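Ribose 5-phosphate isomerase (Trypanosoma cruzi, PDB 3M1P) probably interconverts ribose 5-phosphate and ribulose 5-phosphate as a type B sugar-phosphate isomerase, here assembled as a tetramer of identical chains. Local coordinates at residues 25-30 / 127-132; 48-53 / 73-78; 108-113 / 118-123. The protein carries 1 engineered substitution. One frame throughout, in Å; residues are numbered along the deposited sequence. Where two conformers were deposited one is given.

Interaction 1: 25-30 / 127-132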
loop_
_atom_site.group_PDB
_atom_site.type_symbol
_atom_site.label_atom_id
_atom_site.label_comp_id
_atom_site.label_asym_id
_atom_site.label_seq_id
_atom_site.Cartn_x
_atom_site.Cartn_y
_atom_site.Cartn_z
ATOM N N LYS A 25 19.006 -1.230 14.489
ATOM C CA LYS A 25 20.186 -2.088 14.622
ATOM C C LYS A 25 20.323 -3.052 13.446
ATOM O O LYS A 25 21.432 -3.295 12.973
ATOM C CB LYS A 25 20.149 -2.861 15.944
ATOM C CG LYS A 25 20.332 -1.987 17.162
ATOM C CD LYS A 25 20.165 -2.782 18.428
ATOM C CE LYS A 25 20.524 -1.927 19.623
ATOM N NZ LYS A 25 19.848 -2.445 20.837
ATOM N N GLU A 26 19.197 -3.573 12.957
ATOM C CA GLU A 26 19.235 -4.534 11.844
ATOM C C GLU A 26 19.775 -3.937 10.551
ATOM O O GLU A 26 20.357 -4.658 9.743
ATOM C CB GLU A 26 17.865 -5.159 11.589
ATOM C CG GLU A 26 17.372 -6.065 12.693
ATOM C CD GLU A 26 16.231 -6.938 12.222
ATOM O OE1 GLU A 26 15.115 -6.838 12.775
ATOM O OE2 GLU A 26 16.460 -7.722 11.275
ATOM N N ALA A 27 19.577 -2.625 10.359
ATOM C CA ALA A 27 20.155 -1.893 9.224
ATOM C C ALA A 27 21.684 -1.976 9.159
ATOM O O ALA A 27 22.280 -1.838 8.090
ATOM C CB ALA A 27 19.702 -0.434 9.247
ATOM N N GLY A 28 22.312 -2.205 10.309
ATOM C CA GLY A 28 23.769 -2.298 10.394
ATOM C C GLY A 28 24.277 -1.851 11.752
ATOM O O GLY A 28 23.636 -1.052 12.432
ATOM N N ASP A 29 25.420 -2.398 12.148
ATOM C CA ASP A 29 26.108 -2.030 13.389
ATOM C C ASP A 29 26.477 -0.544 13.477
ATOM O O ASP A 29 26.601 0.000 14.571
ATOM C CB ASP A 29 27.385 -2.858 13.530
ATOM C CG ASP A 29 27.111 -4.336 13.718
ATOM O OD1 ASP A 29 25.926 -4.737 13.825
ATOM O OD2 ASP A 29 28.101 -5.098 13.762
ATOM N N GLU A 30 26.656 0.107 12.334
ATOM C CA GLU A 30 26.934 1.541 12.318
ATOM C C GLU A 30 25.744 2.438 12.711
ATOM O O GLU A 30 25.920 3.644 12.865
ATOM C CB GLU A 30 27.483 1.987 10.965
ATOM C CG GLU A 30 26.416 2.125 9.878
ATOM C CD GLU A 30 26.360 0.923 8.954
ATOM O OE1 GLU A 30 26.285 -0.231 9.447
ATOM O OE2 GLU A 30 26.409 1.144 7.729
ATOM N N PHE A 127 15.415 2.842 4.329
ATOM C CA PHE A 127 15.663 4.252 4.583
ATOM C C PHE A 127 17.101 4.490 5.065
ATOM O O PHE A 127 17.803 5.346 4.536
ATOM C CB PHE A 127 14.687 4.735 5.645
ATOM C CG PHE A 127 14.713 6.210 5.870
ATOM C CD1 PHE A 127 14.001 7.058 5.040
ATOM C CD2 PHE A 127 15.428 6.753 6.952
ATOM C CE1 PHE A 127 14.006 8.439 5.266
ATOM C CE2 PHE A 127 15.435 8.128 7.190
ATOM C CZ PHE A 127 14.733 8.975 6.341
ATOM N N LEU A 128 17.535 3.716 6.059
ATOM C CA LEU A 128 18.854 3.929 6.661
ATOM C C LEU A 128 19.989 3.534 5.726
ATOM O O LEU A 128 21.011 4.219 5.672
ATOM C CB LEU A 128 18.972 3.215 8.012
ATOM C CG LEU A 128 18.070 3.775 9.114
ATOM C CD1 LEU A 128 18.099 2.895 10.349
ATOM C CD2 LEU A 128 18.440 5.228 9.458
ATOM N N GLN A 129 19.776 2.464 4.961
ATOM C CA GLN A 129 20.808 1.917 4.059
ATOM C C GLN A 129 20.929 2.593 2.689
ATOM O O GLN A 129 21.990 2.522 2.070
ATOM C CB GLN A 129 20.596 0.417 3.855
ATOM C CG GLN A 129 20.879 -0.448 5.096
ATOM C CD GLN A 129 20.668 -1.934 4.833
ATOM O OE1 GLN A 129 20.185 -2.322 3.765
ATOM N NE2 GLN A 129 21.014 -2.775 5.816
ATOM N N THR A 130 19.855 3.228 2.208
ATOM C CA THR A 130 19.847 3.821 0.867
ATOM C C THR A 130 20.516 5.194 0.862
ATOM O O THR A 130 20.106 6.073 1.606
ATOM C CB THR A 130 18.398 3.950 0.296
ATOM O OG1 THR A 130 17.721 2.690 0.400
ATOM C CG2 THR A 130 18.424 4.386 -1.151
ATOM N N PRO A 131 21.562 5.374 0.034
ATOM C CA PRO A 131 22.237 6.679 -0.016
ATOM C C PRO A 131 21.469 7.725 -0.805
ATOM O O PRO A 131 20.668 7.380 -1.676
ATOM C CB PRO A 131 23.556 6.366 -0.744
ATOM C CG PRO A 131 23.221 5.185 -1.643
ATOM C CD PRO A 131 22.202 4.372 -0.853
ATOM N N PHE A 132 21.714 8.995 -0.495
ATOM C CA PHE A 132 21.247 10.093 -1.348
ATOM C C PHE A 132 22.052 10.055 -2.645
ATOM O O PHE A 132 23.251 9.813 -2.617
ATOM C CB PHE A 132 21.388 11.443 -0.639
ATOM C CG PHE A 132 21.132 12.638 -1.525
ATOM C CD1 PHE A 132 19.968 12.734 -2.283
ATOM C CD2 PHE A 132 22.049 13.693 -1.566
ATOM C CE1 PHE A 132 19.728 13.847 -3.090
ATOM C CE2 PHE A 132 21.818 14.813 -2.362
ATOM C CZ PHE A 132 20.656 14.886 -3.134
#
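Glu26 and Ala27, at the C-terminal end of helix 17-26, face Leu128 and Gln129 in the last turn of helix 117-129. The backbone of Glu26 borders the contact, but its side chain leads away from it, and its carboxylate forms a salt bridge with Arg121, about two turns before Gln129 on helix 117-129. Ala27 carries the contact in two ways. Its CB points across and lies 3.9 Å from both CB and CD1 of Leu128, so the methyl rests alongside the leucine from its base to one branch. On the polar side, Ala27 O accepts a hydrogen bond of 2.8 Å from Gln129 NE2. The bond is almost straight, with an N-H...O angle of 173°, and the oxygen lies in the plane of the glutamine amide, whereas the nitrogen is tilted 30° from the carbonyl plane of Ala27. Gln129 reaches this position with CG anti to its carbonyl carbon (chi1 -69°) and an extended chain beyond, which also carries its CG past the same oxygen at 3.6 Å. At Gly28 the backbone first departs from helical torsions, taking a positive phi; its N still bonds to Lys25 O at 3.0 Å before the chain swings away. By Glu30, whose backbone pairs with Arg3, the chain is entering the sheet as strand 31-35. Leu128 packs on Phe31 of that strand, and Phe127, on the far side from Ala27, packs against helix 93-101, so the end of helix 117-129 lies between helix 17-26 and helix 93-101.

Interaction 2: 48-53 / 73-78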
loop_
_atom_site.group_PDB
_atom_site.type_symbol
_atom_site.label_atom_id
_atom_site.label_comp_id
_atom_site.label_asym_id
_atom_site.label_seq_id
_atom_site.Cartn_x
_atom_site.Cartn_y
_atom_site.Cartn_z
ATOM N N ASP A 48 4.632 16.774 20.005
ATOM C CA ASP A 48 5.659 16.902 21.057
ATOM C C ASP A 48 6.857 15.984 20.827
ATOM O O ASP A 48 8.001 16.366 21.068
ATOM C CB ASP A 48 5.064 16.594 22.448
ATOM C CG ASP A 48 3.997 17.587 22.874
ATOM O OD1 ASP A 48 4.059 18.777 22.478
ATOM O OD2 ASP A 48 3.081 17.168 23.617
ATOM N N PHE A 49 6.591 14.765 20.373
ATOM C CA PHE A 49 7.679 13.828 20.094
ATOM C C PHE A 49 8.237 13.992 18.685
ATOM O O PHE A 49 9.427 13.800 18.467
ATOM C CB PHE A 49 7.252 12.401 20.395
ATOM C CG PHE A 49 7.131 12.120 21.866
ATOM C CD1 PHE A 49 8.246 11.723 22.602
ATOM C CD2 PHE A 49 5.911 12.276 22.521
ATOM C CE1 PHE A 49 8.144 11.470 23.973
ATOM C CE2 PHE A 49 5.793 12.025 23.891
ATOM C CZ PHE A 49 6.912 11.617 24.619
ATOM N N ALA A 50 7.382 14.370 17.736
ATOM C CA ALA A 50 7.858 14.772 16.413
ATOM C C ALA A 50 8.859 15.917 16.572
ATOM O O ALA A 50 9.962 15.865 16.023
ATOM C CB ALA A 50 6.699 15.183 15.516
ATOM N N SER A 51 8.462 16.941 17.333
ATOM C CA SER A 51 9.310 18.109 17.616
ATOM C C SER A 51 10.611 17.671 18.278
ATOM O O SER A 51 11.690 18.074 17.862
ATOM C CB SER A 51 8.574 19.091 18.533
ATOM O OG SER A 51 9.393 20.210 18.836
ATOM N N ARG A 52 10.496 16.825 19.297
ATOM C CA ARG A 52 11.662 16.341 20.032
ATOM C C ARG A 52 12.712 15.719 19.116
ATOM O O ARG A 52 13.885 16.073 19.188
ATOM C CB ARG A 52 11.257 15.349 21.127
ATOM C CG ARG A 52 12.342 15.162 22.156
ATOM C CD ARG A 52 12.058 14.006 23.071
ATOM N NE ARG A 52 12.991 14.010 24.197
ATOM C CZ ARG A 52 12.926 13.185 25.242
ATOM N NH1 ARG A 52 11.963 12.259 25.318
ATOM N NH2 ARG A 52 13.834 13.286 26.211
ATOM N N VAL A 53 12.280 14.806 18.249
ATOM C CA VAL A 53 13.182 14.120 17.321
ATOM C C VAL A 53 13.627 15.043 16.185
ATOM O O VAL A 53 14.804 15.095 15.837
ATOM C CB VAL A 53 12.513 12.835 16.769
ATOM C CG1 VAL A 53 13.301 12.252 15.567
ATOM C CG2 VAL A 53 12.339 11.823 17.899
ATOM N N ILE A 73 1.008 10.459 9.514
ATOM C CA ILE A 73 0.691 11.684 8.781
ATOM C C ILE A 73 1.011 12.909 9.639
ATOM O O ILE A 73 1.725 13.790 9.196
ATOM C CB ILE A 73 -0.796 11.711 8.285
ATOM C CG1 ILE A 73 -1.007 10.645 7.205
ATOM C CG2 ILE A 73 -1.184 13.114 7.734
ATOM C CD1 ILE A 73 -2.447 10.281 6.957
ATOM N N GLY A 74 0.484 12.945 10.860
ATOM C CA GLY A 74 0.743 14.048 11.806
ATOM C C GLY A 74 2.207 14.193 12.162
ATOM O O GLY A 74 2.749 15.313 12.243
ATOM N N MET A 75 2.857 13.059 12.379
ATOM C CA MET A 75 4.309 13.014 12.532
ATOM C C MET A 75 5.049 13.708 11.396
ATOM O O MET A 75 5.973 14.479 11.635
ATOM C CB MET A 75 4.790 11.559 12.702
ATOM C CG MET A 75 4.422 10.932 14.046
ATOM S SD MET A 75 5.156 11.830 15.453
ATOM C CE MET A 75 4.862 10.646 16.768
ATOM N N SER A 76 4.642 13.448 10.155
ATOM C CA SER A 76 5.317 14.032 8.991
ATOM C C SER A 76 4.994 15.522 8.818
ATOM O O SER A 76 5.830 16.292 8.335
ATOM C CB SER A 76 4.988 13.248 7.716
ATOM O OG SER A 76 3.659 13.478 7.289
ATOM N N ILE A 77 3.787 15.926 9.200
ATOM C CA ILE A 77 3.449 17.352 9.200
ATOM C C ILE A 77 4.234 18.111 10.286
ATOM O O ILE A 77 4.908 19.097 9.982
ATOM C CB ILE A 77 1.939 17.599 9.332
ATOM C CG1 ILE A 77 1.209 16.936 8.158
ATOM C CG2 ILE A 77 1.645 19.100 9.378
ATOM C CD1 ILE A 77 -0.264 16.814 8.355
ATOM N N ALA A 78 4.172 17.629 11.526
ATOM C CA ALA A 78 4.871 18.273 12.640
ATOM C C ALA A 78 6.380 18.367 12.417
ATOM O O ALA A 78 6.952 19.456 12.534
ATOM C CB ALA A 78 4.553 17.573 13.971
#
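Ala50 presents its methyl group to Met75 and Ala78, which lie one helical turn apart on the neighbouring helix. This is close helix-to-helix packing within the Rossmann-like alpha/beta fold: helices 46-58 and 73-80 are neighbours on one side of the parallel sheet, and strand 64-69 joins them in sequence. The CA atoms of Ala50 and Met75 are 5.5 Å apart, a short separation, consistent with alanine at positions 50 and 78.

The CB of Ala50 points straight at the partner helix and enters between the two residues facing it. On one side it meets the CB of Ala78, 3.6 Å away, methyl against methyl, with both CB atoms directed across the interface. On the other side it meets the sulfur of Met75, with 3.7 Å between Ala50 CB and Met75 SD. Unlike the alanines, Met75 does not start out toward the partner. Its CG stands anti to the carbonyl carbon (chi1 -71°), and a bend at chi2 (-61°) then turns the sulfur inward. The thioether thus comes to lie alongside segment 48-53, with CE continuing past Ala50 in the direction of Phe49.

On the sheet side, Leu67 of strand 64-69 touches both Ala50 and Met75, so the sheet closes the inner side of the contact. Along another edge the assembly takes over: Ile148 of the second subunit packs on Ser51 and on Ala78, bridging the two helices, while Asp48 forms a salt bridge with Lys144 of that same subunit. Met75 SD approaches the backbone of the partner helix as well as its methyl, lying 4.1 Å from Ala50 N.

Interaction 3: 108-113 / 118-123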
loop_
_atom_site.group_PDB
_atom_site.type_symbol
_atom_site.label_atom_id
_atom_site.label_comp_id
_atom_site.label_asym_id
_atom_site.label_seq_id
_atom_site.Cartn_x
_atom_site.Cartn_y
_atom_site.Cartn_z
ATOM N N VAL A 108 12.254 9.361 8.699
ATOM C CA VAL A 108 11.263 8.454 8.145
ATOM C C VAL A 108 10.067 8.401 9.088
ATOM O O VAL A 108 10.240 8.291 10.306
ATOM C CB VAL A 108 11.837 7.028 7.820
ATOM C CG1 VAL A 108 12.364 6.277 9.069
ATOM C CG2 VAL A 108 10.810 6.174 7.054
ATOM N N CYS A 109 8.865 8.521 8.525
ATOM C CA CYS A 109 7.630 8.405 9.298
ATOM C C CYS A 109 6.843 7.198 8.830
ATOM O O CYS A 109 6.777 6.928 7.636
ATOM C CB CYS A 109 6.780 9.678 9.187
ATOM S SG CYS A 109 7.683 11.201 9.695
ATOM N N VAL A 110 6.247 6.484 9.783
ATOM C CA VAL A 110 5.423 5.313 9.497
ATOM C C VAL A 110 4.179 5.295 10.377
ATOM O O VAL A 110 4.144 5.914 11.450
ATOM C CB VAL A 110 6.205 3.978 9.697
ATOM C CG1 VAL A 110 7.381 3.874 8.735
ATOM C CG2 VAL A 110 6.683 3.834 11.138
ATOM N N GLY A 111 3.158 4.587 9.907
ATOM C CA GLY A 111 1.933 4.387 10.669
ATOM C C GLY A 111 1.800 2.957 11.168
ATOM O O GLY A 111 1.769 2.015 10.366
ATOM N N GLU A 112 1.734 2.812 12.493
ATOM C CA GLU A 112 1.509 1.525 13.184
ATOM C C GLU A 112 0.131 0.914 12.886
ATOM O O GLU A 112 -0.016 -0.325 12.854
ATOM C CB GLU A 112 1.678 1.728 14.703
ATOM C CG GLU A 112 1.701 0.441 15.556
ATOM C CD GLU A 112 0.312 0.000 16.013
ATOM O OE1 GLU A 112 -0.621 0.833 15.983
ATOM O OE2 GLU A 112 0.146 -1.179 16.404
ATOM N N ARG A 113 -0.863 1.780 12.667
ATOM C CA ARG A 113 -2.232 1.351 12.402
ATOM C C ARG A 113 -2.485 1.043 10.927
ATOM O O ARG A 113 -3.508 0.431 10.589
ATOM C CB ARG A 113 -3.236 2.409 12.888
ATOM C CG ARG A 113 -3.192 2.698 14.395
ATOM C CD ARG A 113 -3.601 1.479 15.199
ATOM N NE ARG A 113 -3.444 1.686 16.635
ATOM C CZ ARG A 113 -3.870 0.837 17.562
ATOM N NH1 ARG A 113 -4.484 -0.287 17.202
ATOM N NH2 ARG A 113 -3.688 1.115 18.849
ATOM N N GLU A 118 6.366 -5.853 9.727
ATOM C CA GLU A 118 7.425 -6.363 8.835
ATOM C C GLU A 118 7.716 -5.418 7.666
ATOM O O GLU A 118 8.832 -5.401 7.158
ATOM C CB GLU A 118 7.135 -7.793 8.344
ATOM C CG GLU A 118 7.222 -8.889 9.446
ATOM C CD GLU A 118 8.555 -8.889 10.173
ATOM O OE1 GLU A 118 9.614 -8.860 9.503
ATOM O OE2 GLU A 118 8.541 -8.909 11.417
ATOM N N VAL A 119 6.710 -4.645 7.249
ATOM C CA VAL A 119 6.915 -3.600 6.249
ATOM C C VAL A 119 7.585 -2.389 6.894
ATOM O O VAL A 119 8.444 -1.759 6.281
ATOM C CB VAL A 119 5.602 -3.227 5.515
ATOM C CG1 VAL A 119 5.807 -2.079 4.517
ATOM C CG2 VAL A 119 5.052 -4.457 4.788
ATOM N N ILE A 120 7.212 -2.087 8.139
ATOM C CA ILE A 120 7.865 -1.015 8.890
ATOM C C ILE A 120 9.344 -1.349 9.033
ATOM O O ILE A 120 10.202 -0.500 8.791
ATOM C CB ILE A 120 7.196 -0.766 10.274
ATOM C CG1 ILE A 120 5.836 -0.089 10.082
ATOM C CG2 ILE A 120 8.107 0.105 11.169
ATOM C CD1 ILE A 120 4.966 0.033 11.365
ATOM N N ARG A 121 9.626 -2.604 9.387
ATOM C CA ARG A 121 10.989 -3.117 9.424
ATOM C C ARG A 121 11.739 -2.835 8.111
ATOM O O ARG A 121 12.827 -2.261 8.121
ATOM C CB ARG A 121 10.992 -4.619 9.744
ATOM C CG ARG A 121 12.406 -5.190 9.868
ATOM C CD ARG A 121 12.408 -6.691 10.168
ATOM N NE ARG A 121 13.772 -7.217 10.103
ATOM C CZ ARG A 121 14.380 -7.599 8.984
ATOM N NH1 ARG A 121 13.748 -7.530 7.822
ATOM N NH2 ARG A 121 15.634 -8.044 9.022
ATOM N N GLU A 122 11.127 -3.225 6.991
ATOM C CA GLU A 122 11.689 -3.040 5.670
ATOM C C GLU A 122 11.894 -1.561 5.349
ATOM O O GLU A 122 12.932 -1.178 4.797
ATOM C CB GLU A 122 10.762 -3.678 4.634
ATOM C CG GLU A 122 11.310 -3.712 3.215
ATOM C CD GLU A 122 10.295 -4.250 2.235
ATOM O OE1 GLU A 122 9.238 -3.615 2.067
ATOM O OE2 GLU A 122 10.538 -5.313 1.658
ATOM N N ILE A 123 10.903 -0.737 5.695
ATOM C CA ILE A 123 10.989 0.712 5.515
ATOM C C ILE A 123 12.197 1.295 6.275
ATOM O O ILE A 123 13.002 2.026 5.695
ATOM C CB ILE A 123 9.678 1.399 5.946
ATOM C CG1 ILE A 123 8.559 1.094 4.948
ATOM C CG2 ILE A 123 9.842 2.937 6.122
ATOM C CD1 ILE A 123 7.188 1.483 5.473
#
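Strand 108-111, carrying Val108 and Val110, and helix 118-123, carrying Ile120 and Ile123, run almost exactly antiparallel, at 175°, with their axes 9.5 Å apart. Backbones come nearest at Val110 and Ile120, whose CA atoms are 6.8 Å apart. Val108 and Val110 project from the same face of the strand, two residues apart, and meet Ile120 and Ile123, three apart on the helix. Ile123 lies over both valines through its branch methyl: its CG2 is 3.5 Å from Val108 CG2 and 3.7 Å from Val110 CG1. With chi1 at -71°, CG2 of Ile123 stands opposite the backbone N and beside the carbonyl carbon, where it meets both valines. Val110 and Ile123 pass each other in opposite directions, and Val110 CG1 also lies near the CD1 of Ile123.

The strand leads into the helix through a short connection, forming a beta-alpha unit of the Rossmann-like fold in which the helix doubles back over the strand it follows. Strand 107-111 is itself interior to the parallel sheet, hydrogen-bonded to strand 64-69 on one edge and to strand 87-89 on the other. Ile120 meets the other branch of Val110, with 4.0 Å between Ile120 CG2 and Val110 CG2. Its extended chain (chi2 171°) takes CD1 on past the valine to the end of the strand, where it lies 3.9 Å from Gly111 O and 4.2 Å from Glu112 CA. The same Gly111 oxygen accepts a hydrogen bond from Thr114 OG1 in the connection, while Leu20 of helix 17-26 packs on Ile120 from the neighbouring helix.

Overall arrangement
From the N terminus, segment 25-30 opens the longest loop, which interaction 1 closes only at 127-132, bringing together the ends of helices 17-26 and 117-129. Interactions 2 and 3 are both nested inside it and follow one another in series: 48-53 meets 73-78 around strand 64-69, and 108-113 then meets 118-123 across a short connection. Interactions 1 and 3 share helix 117-129, and Phe127 CZ of the former packs on Val108 N of the latter. Interaction 2 lies beyond the sheet from interaction 1, their centres 22 Å apart. Cys109, pointing away from helix 117-129, touches Met75 and Ser76, so strand 107-111 links the helical layers.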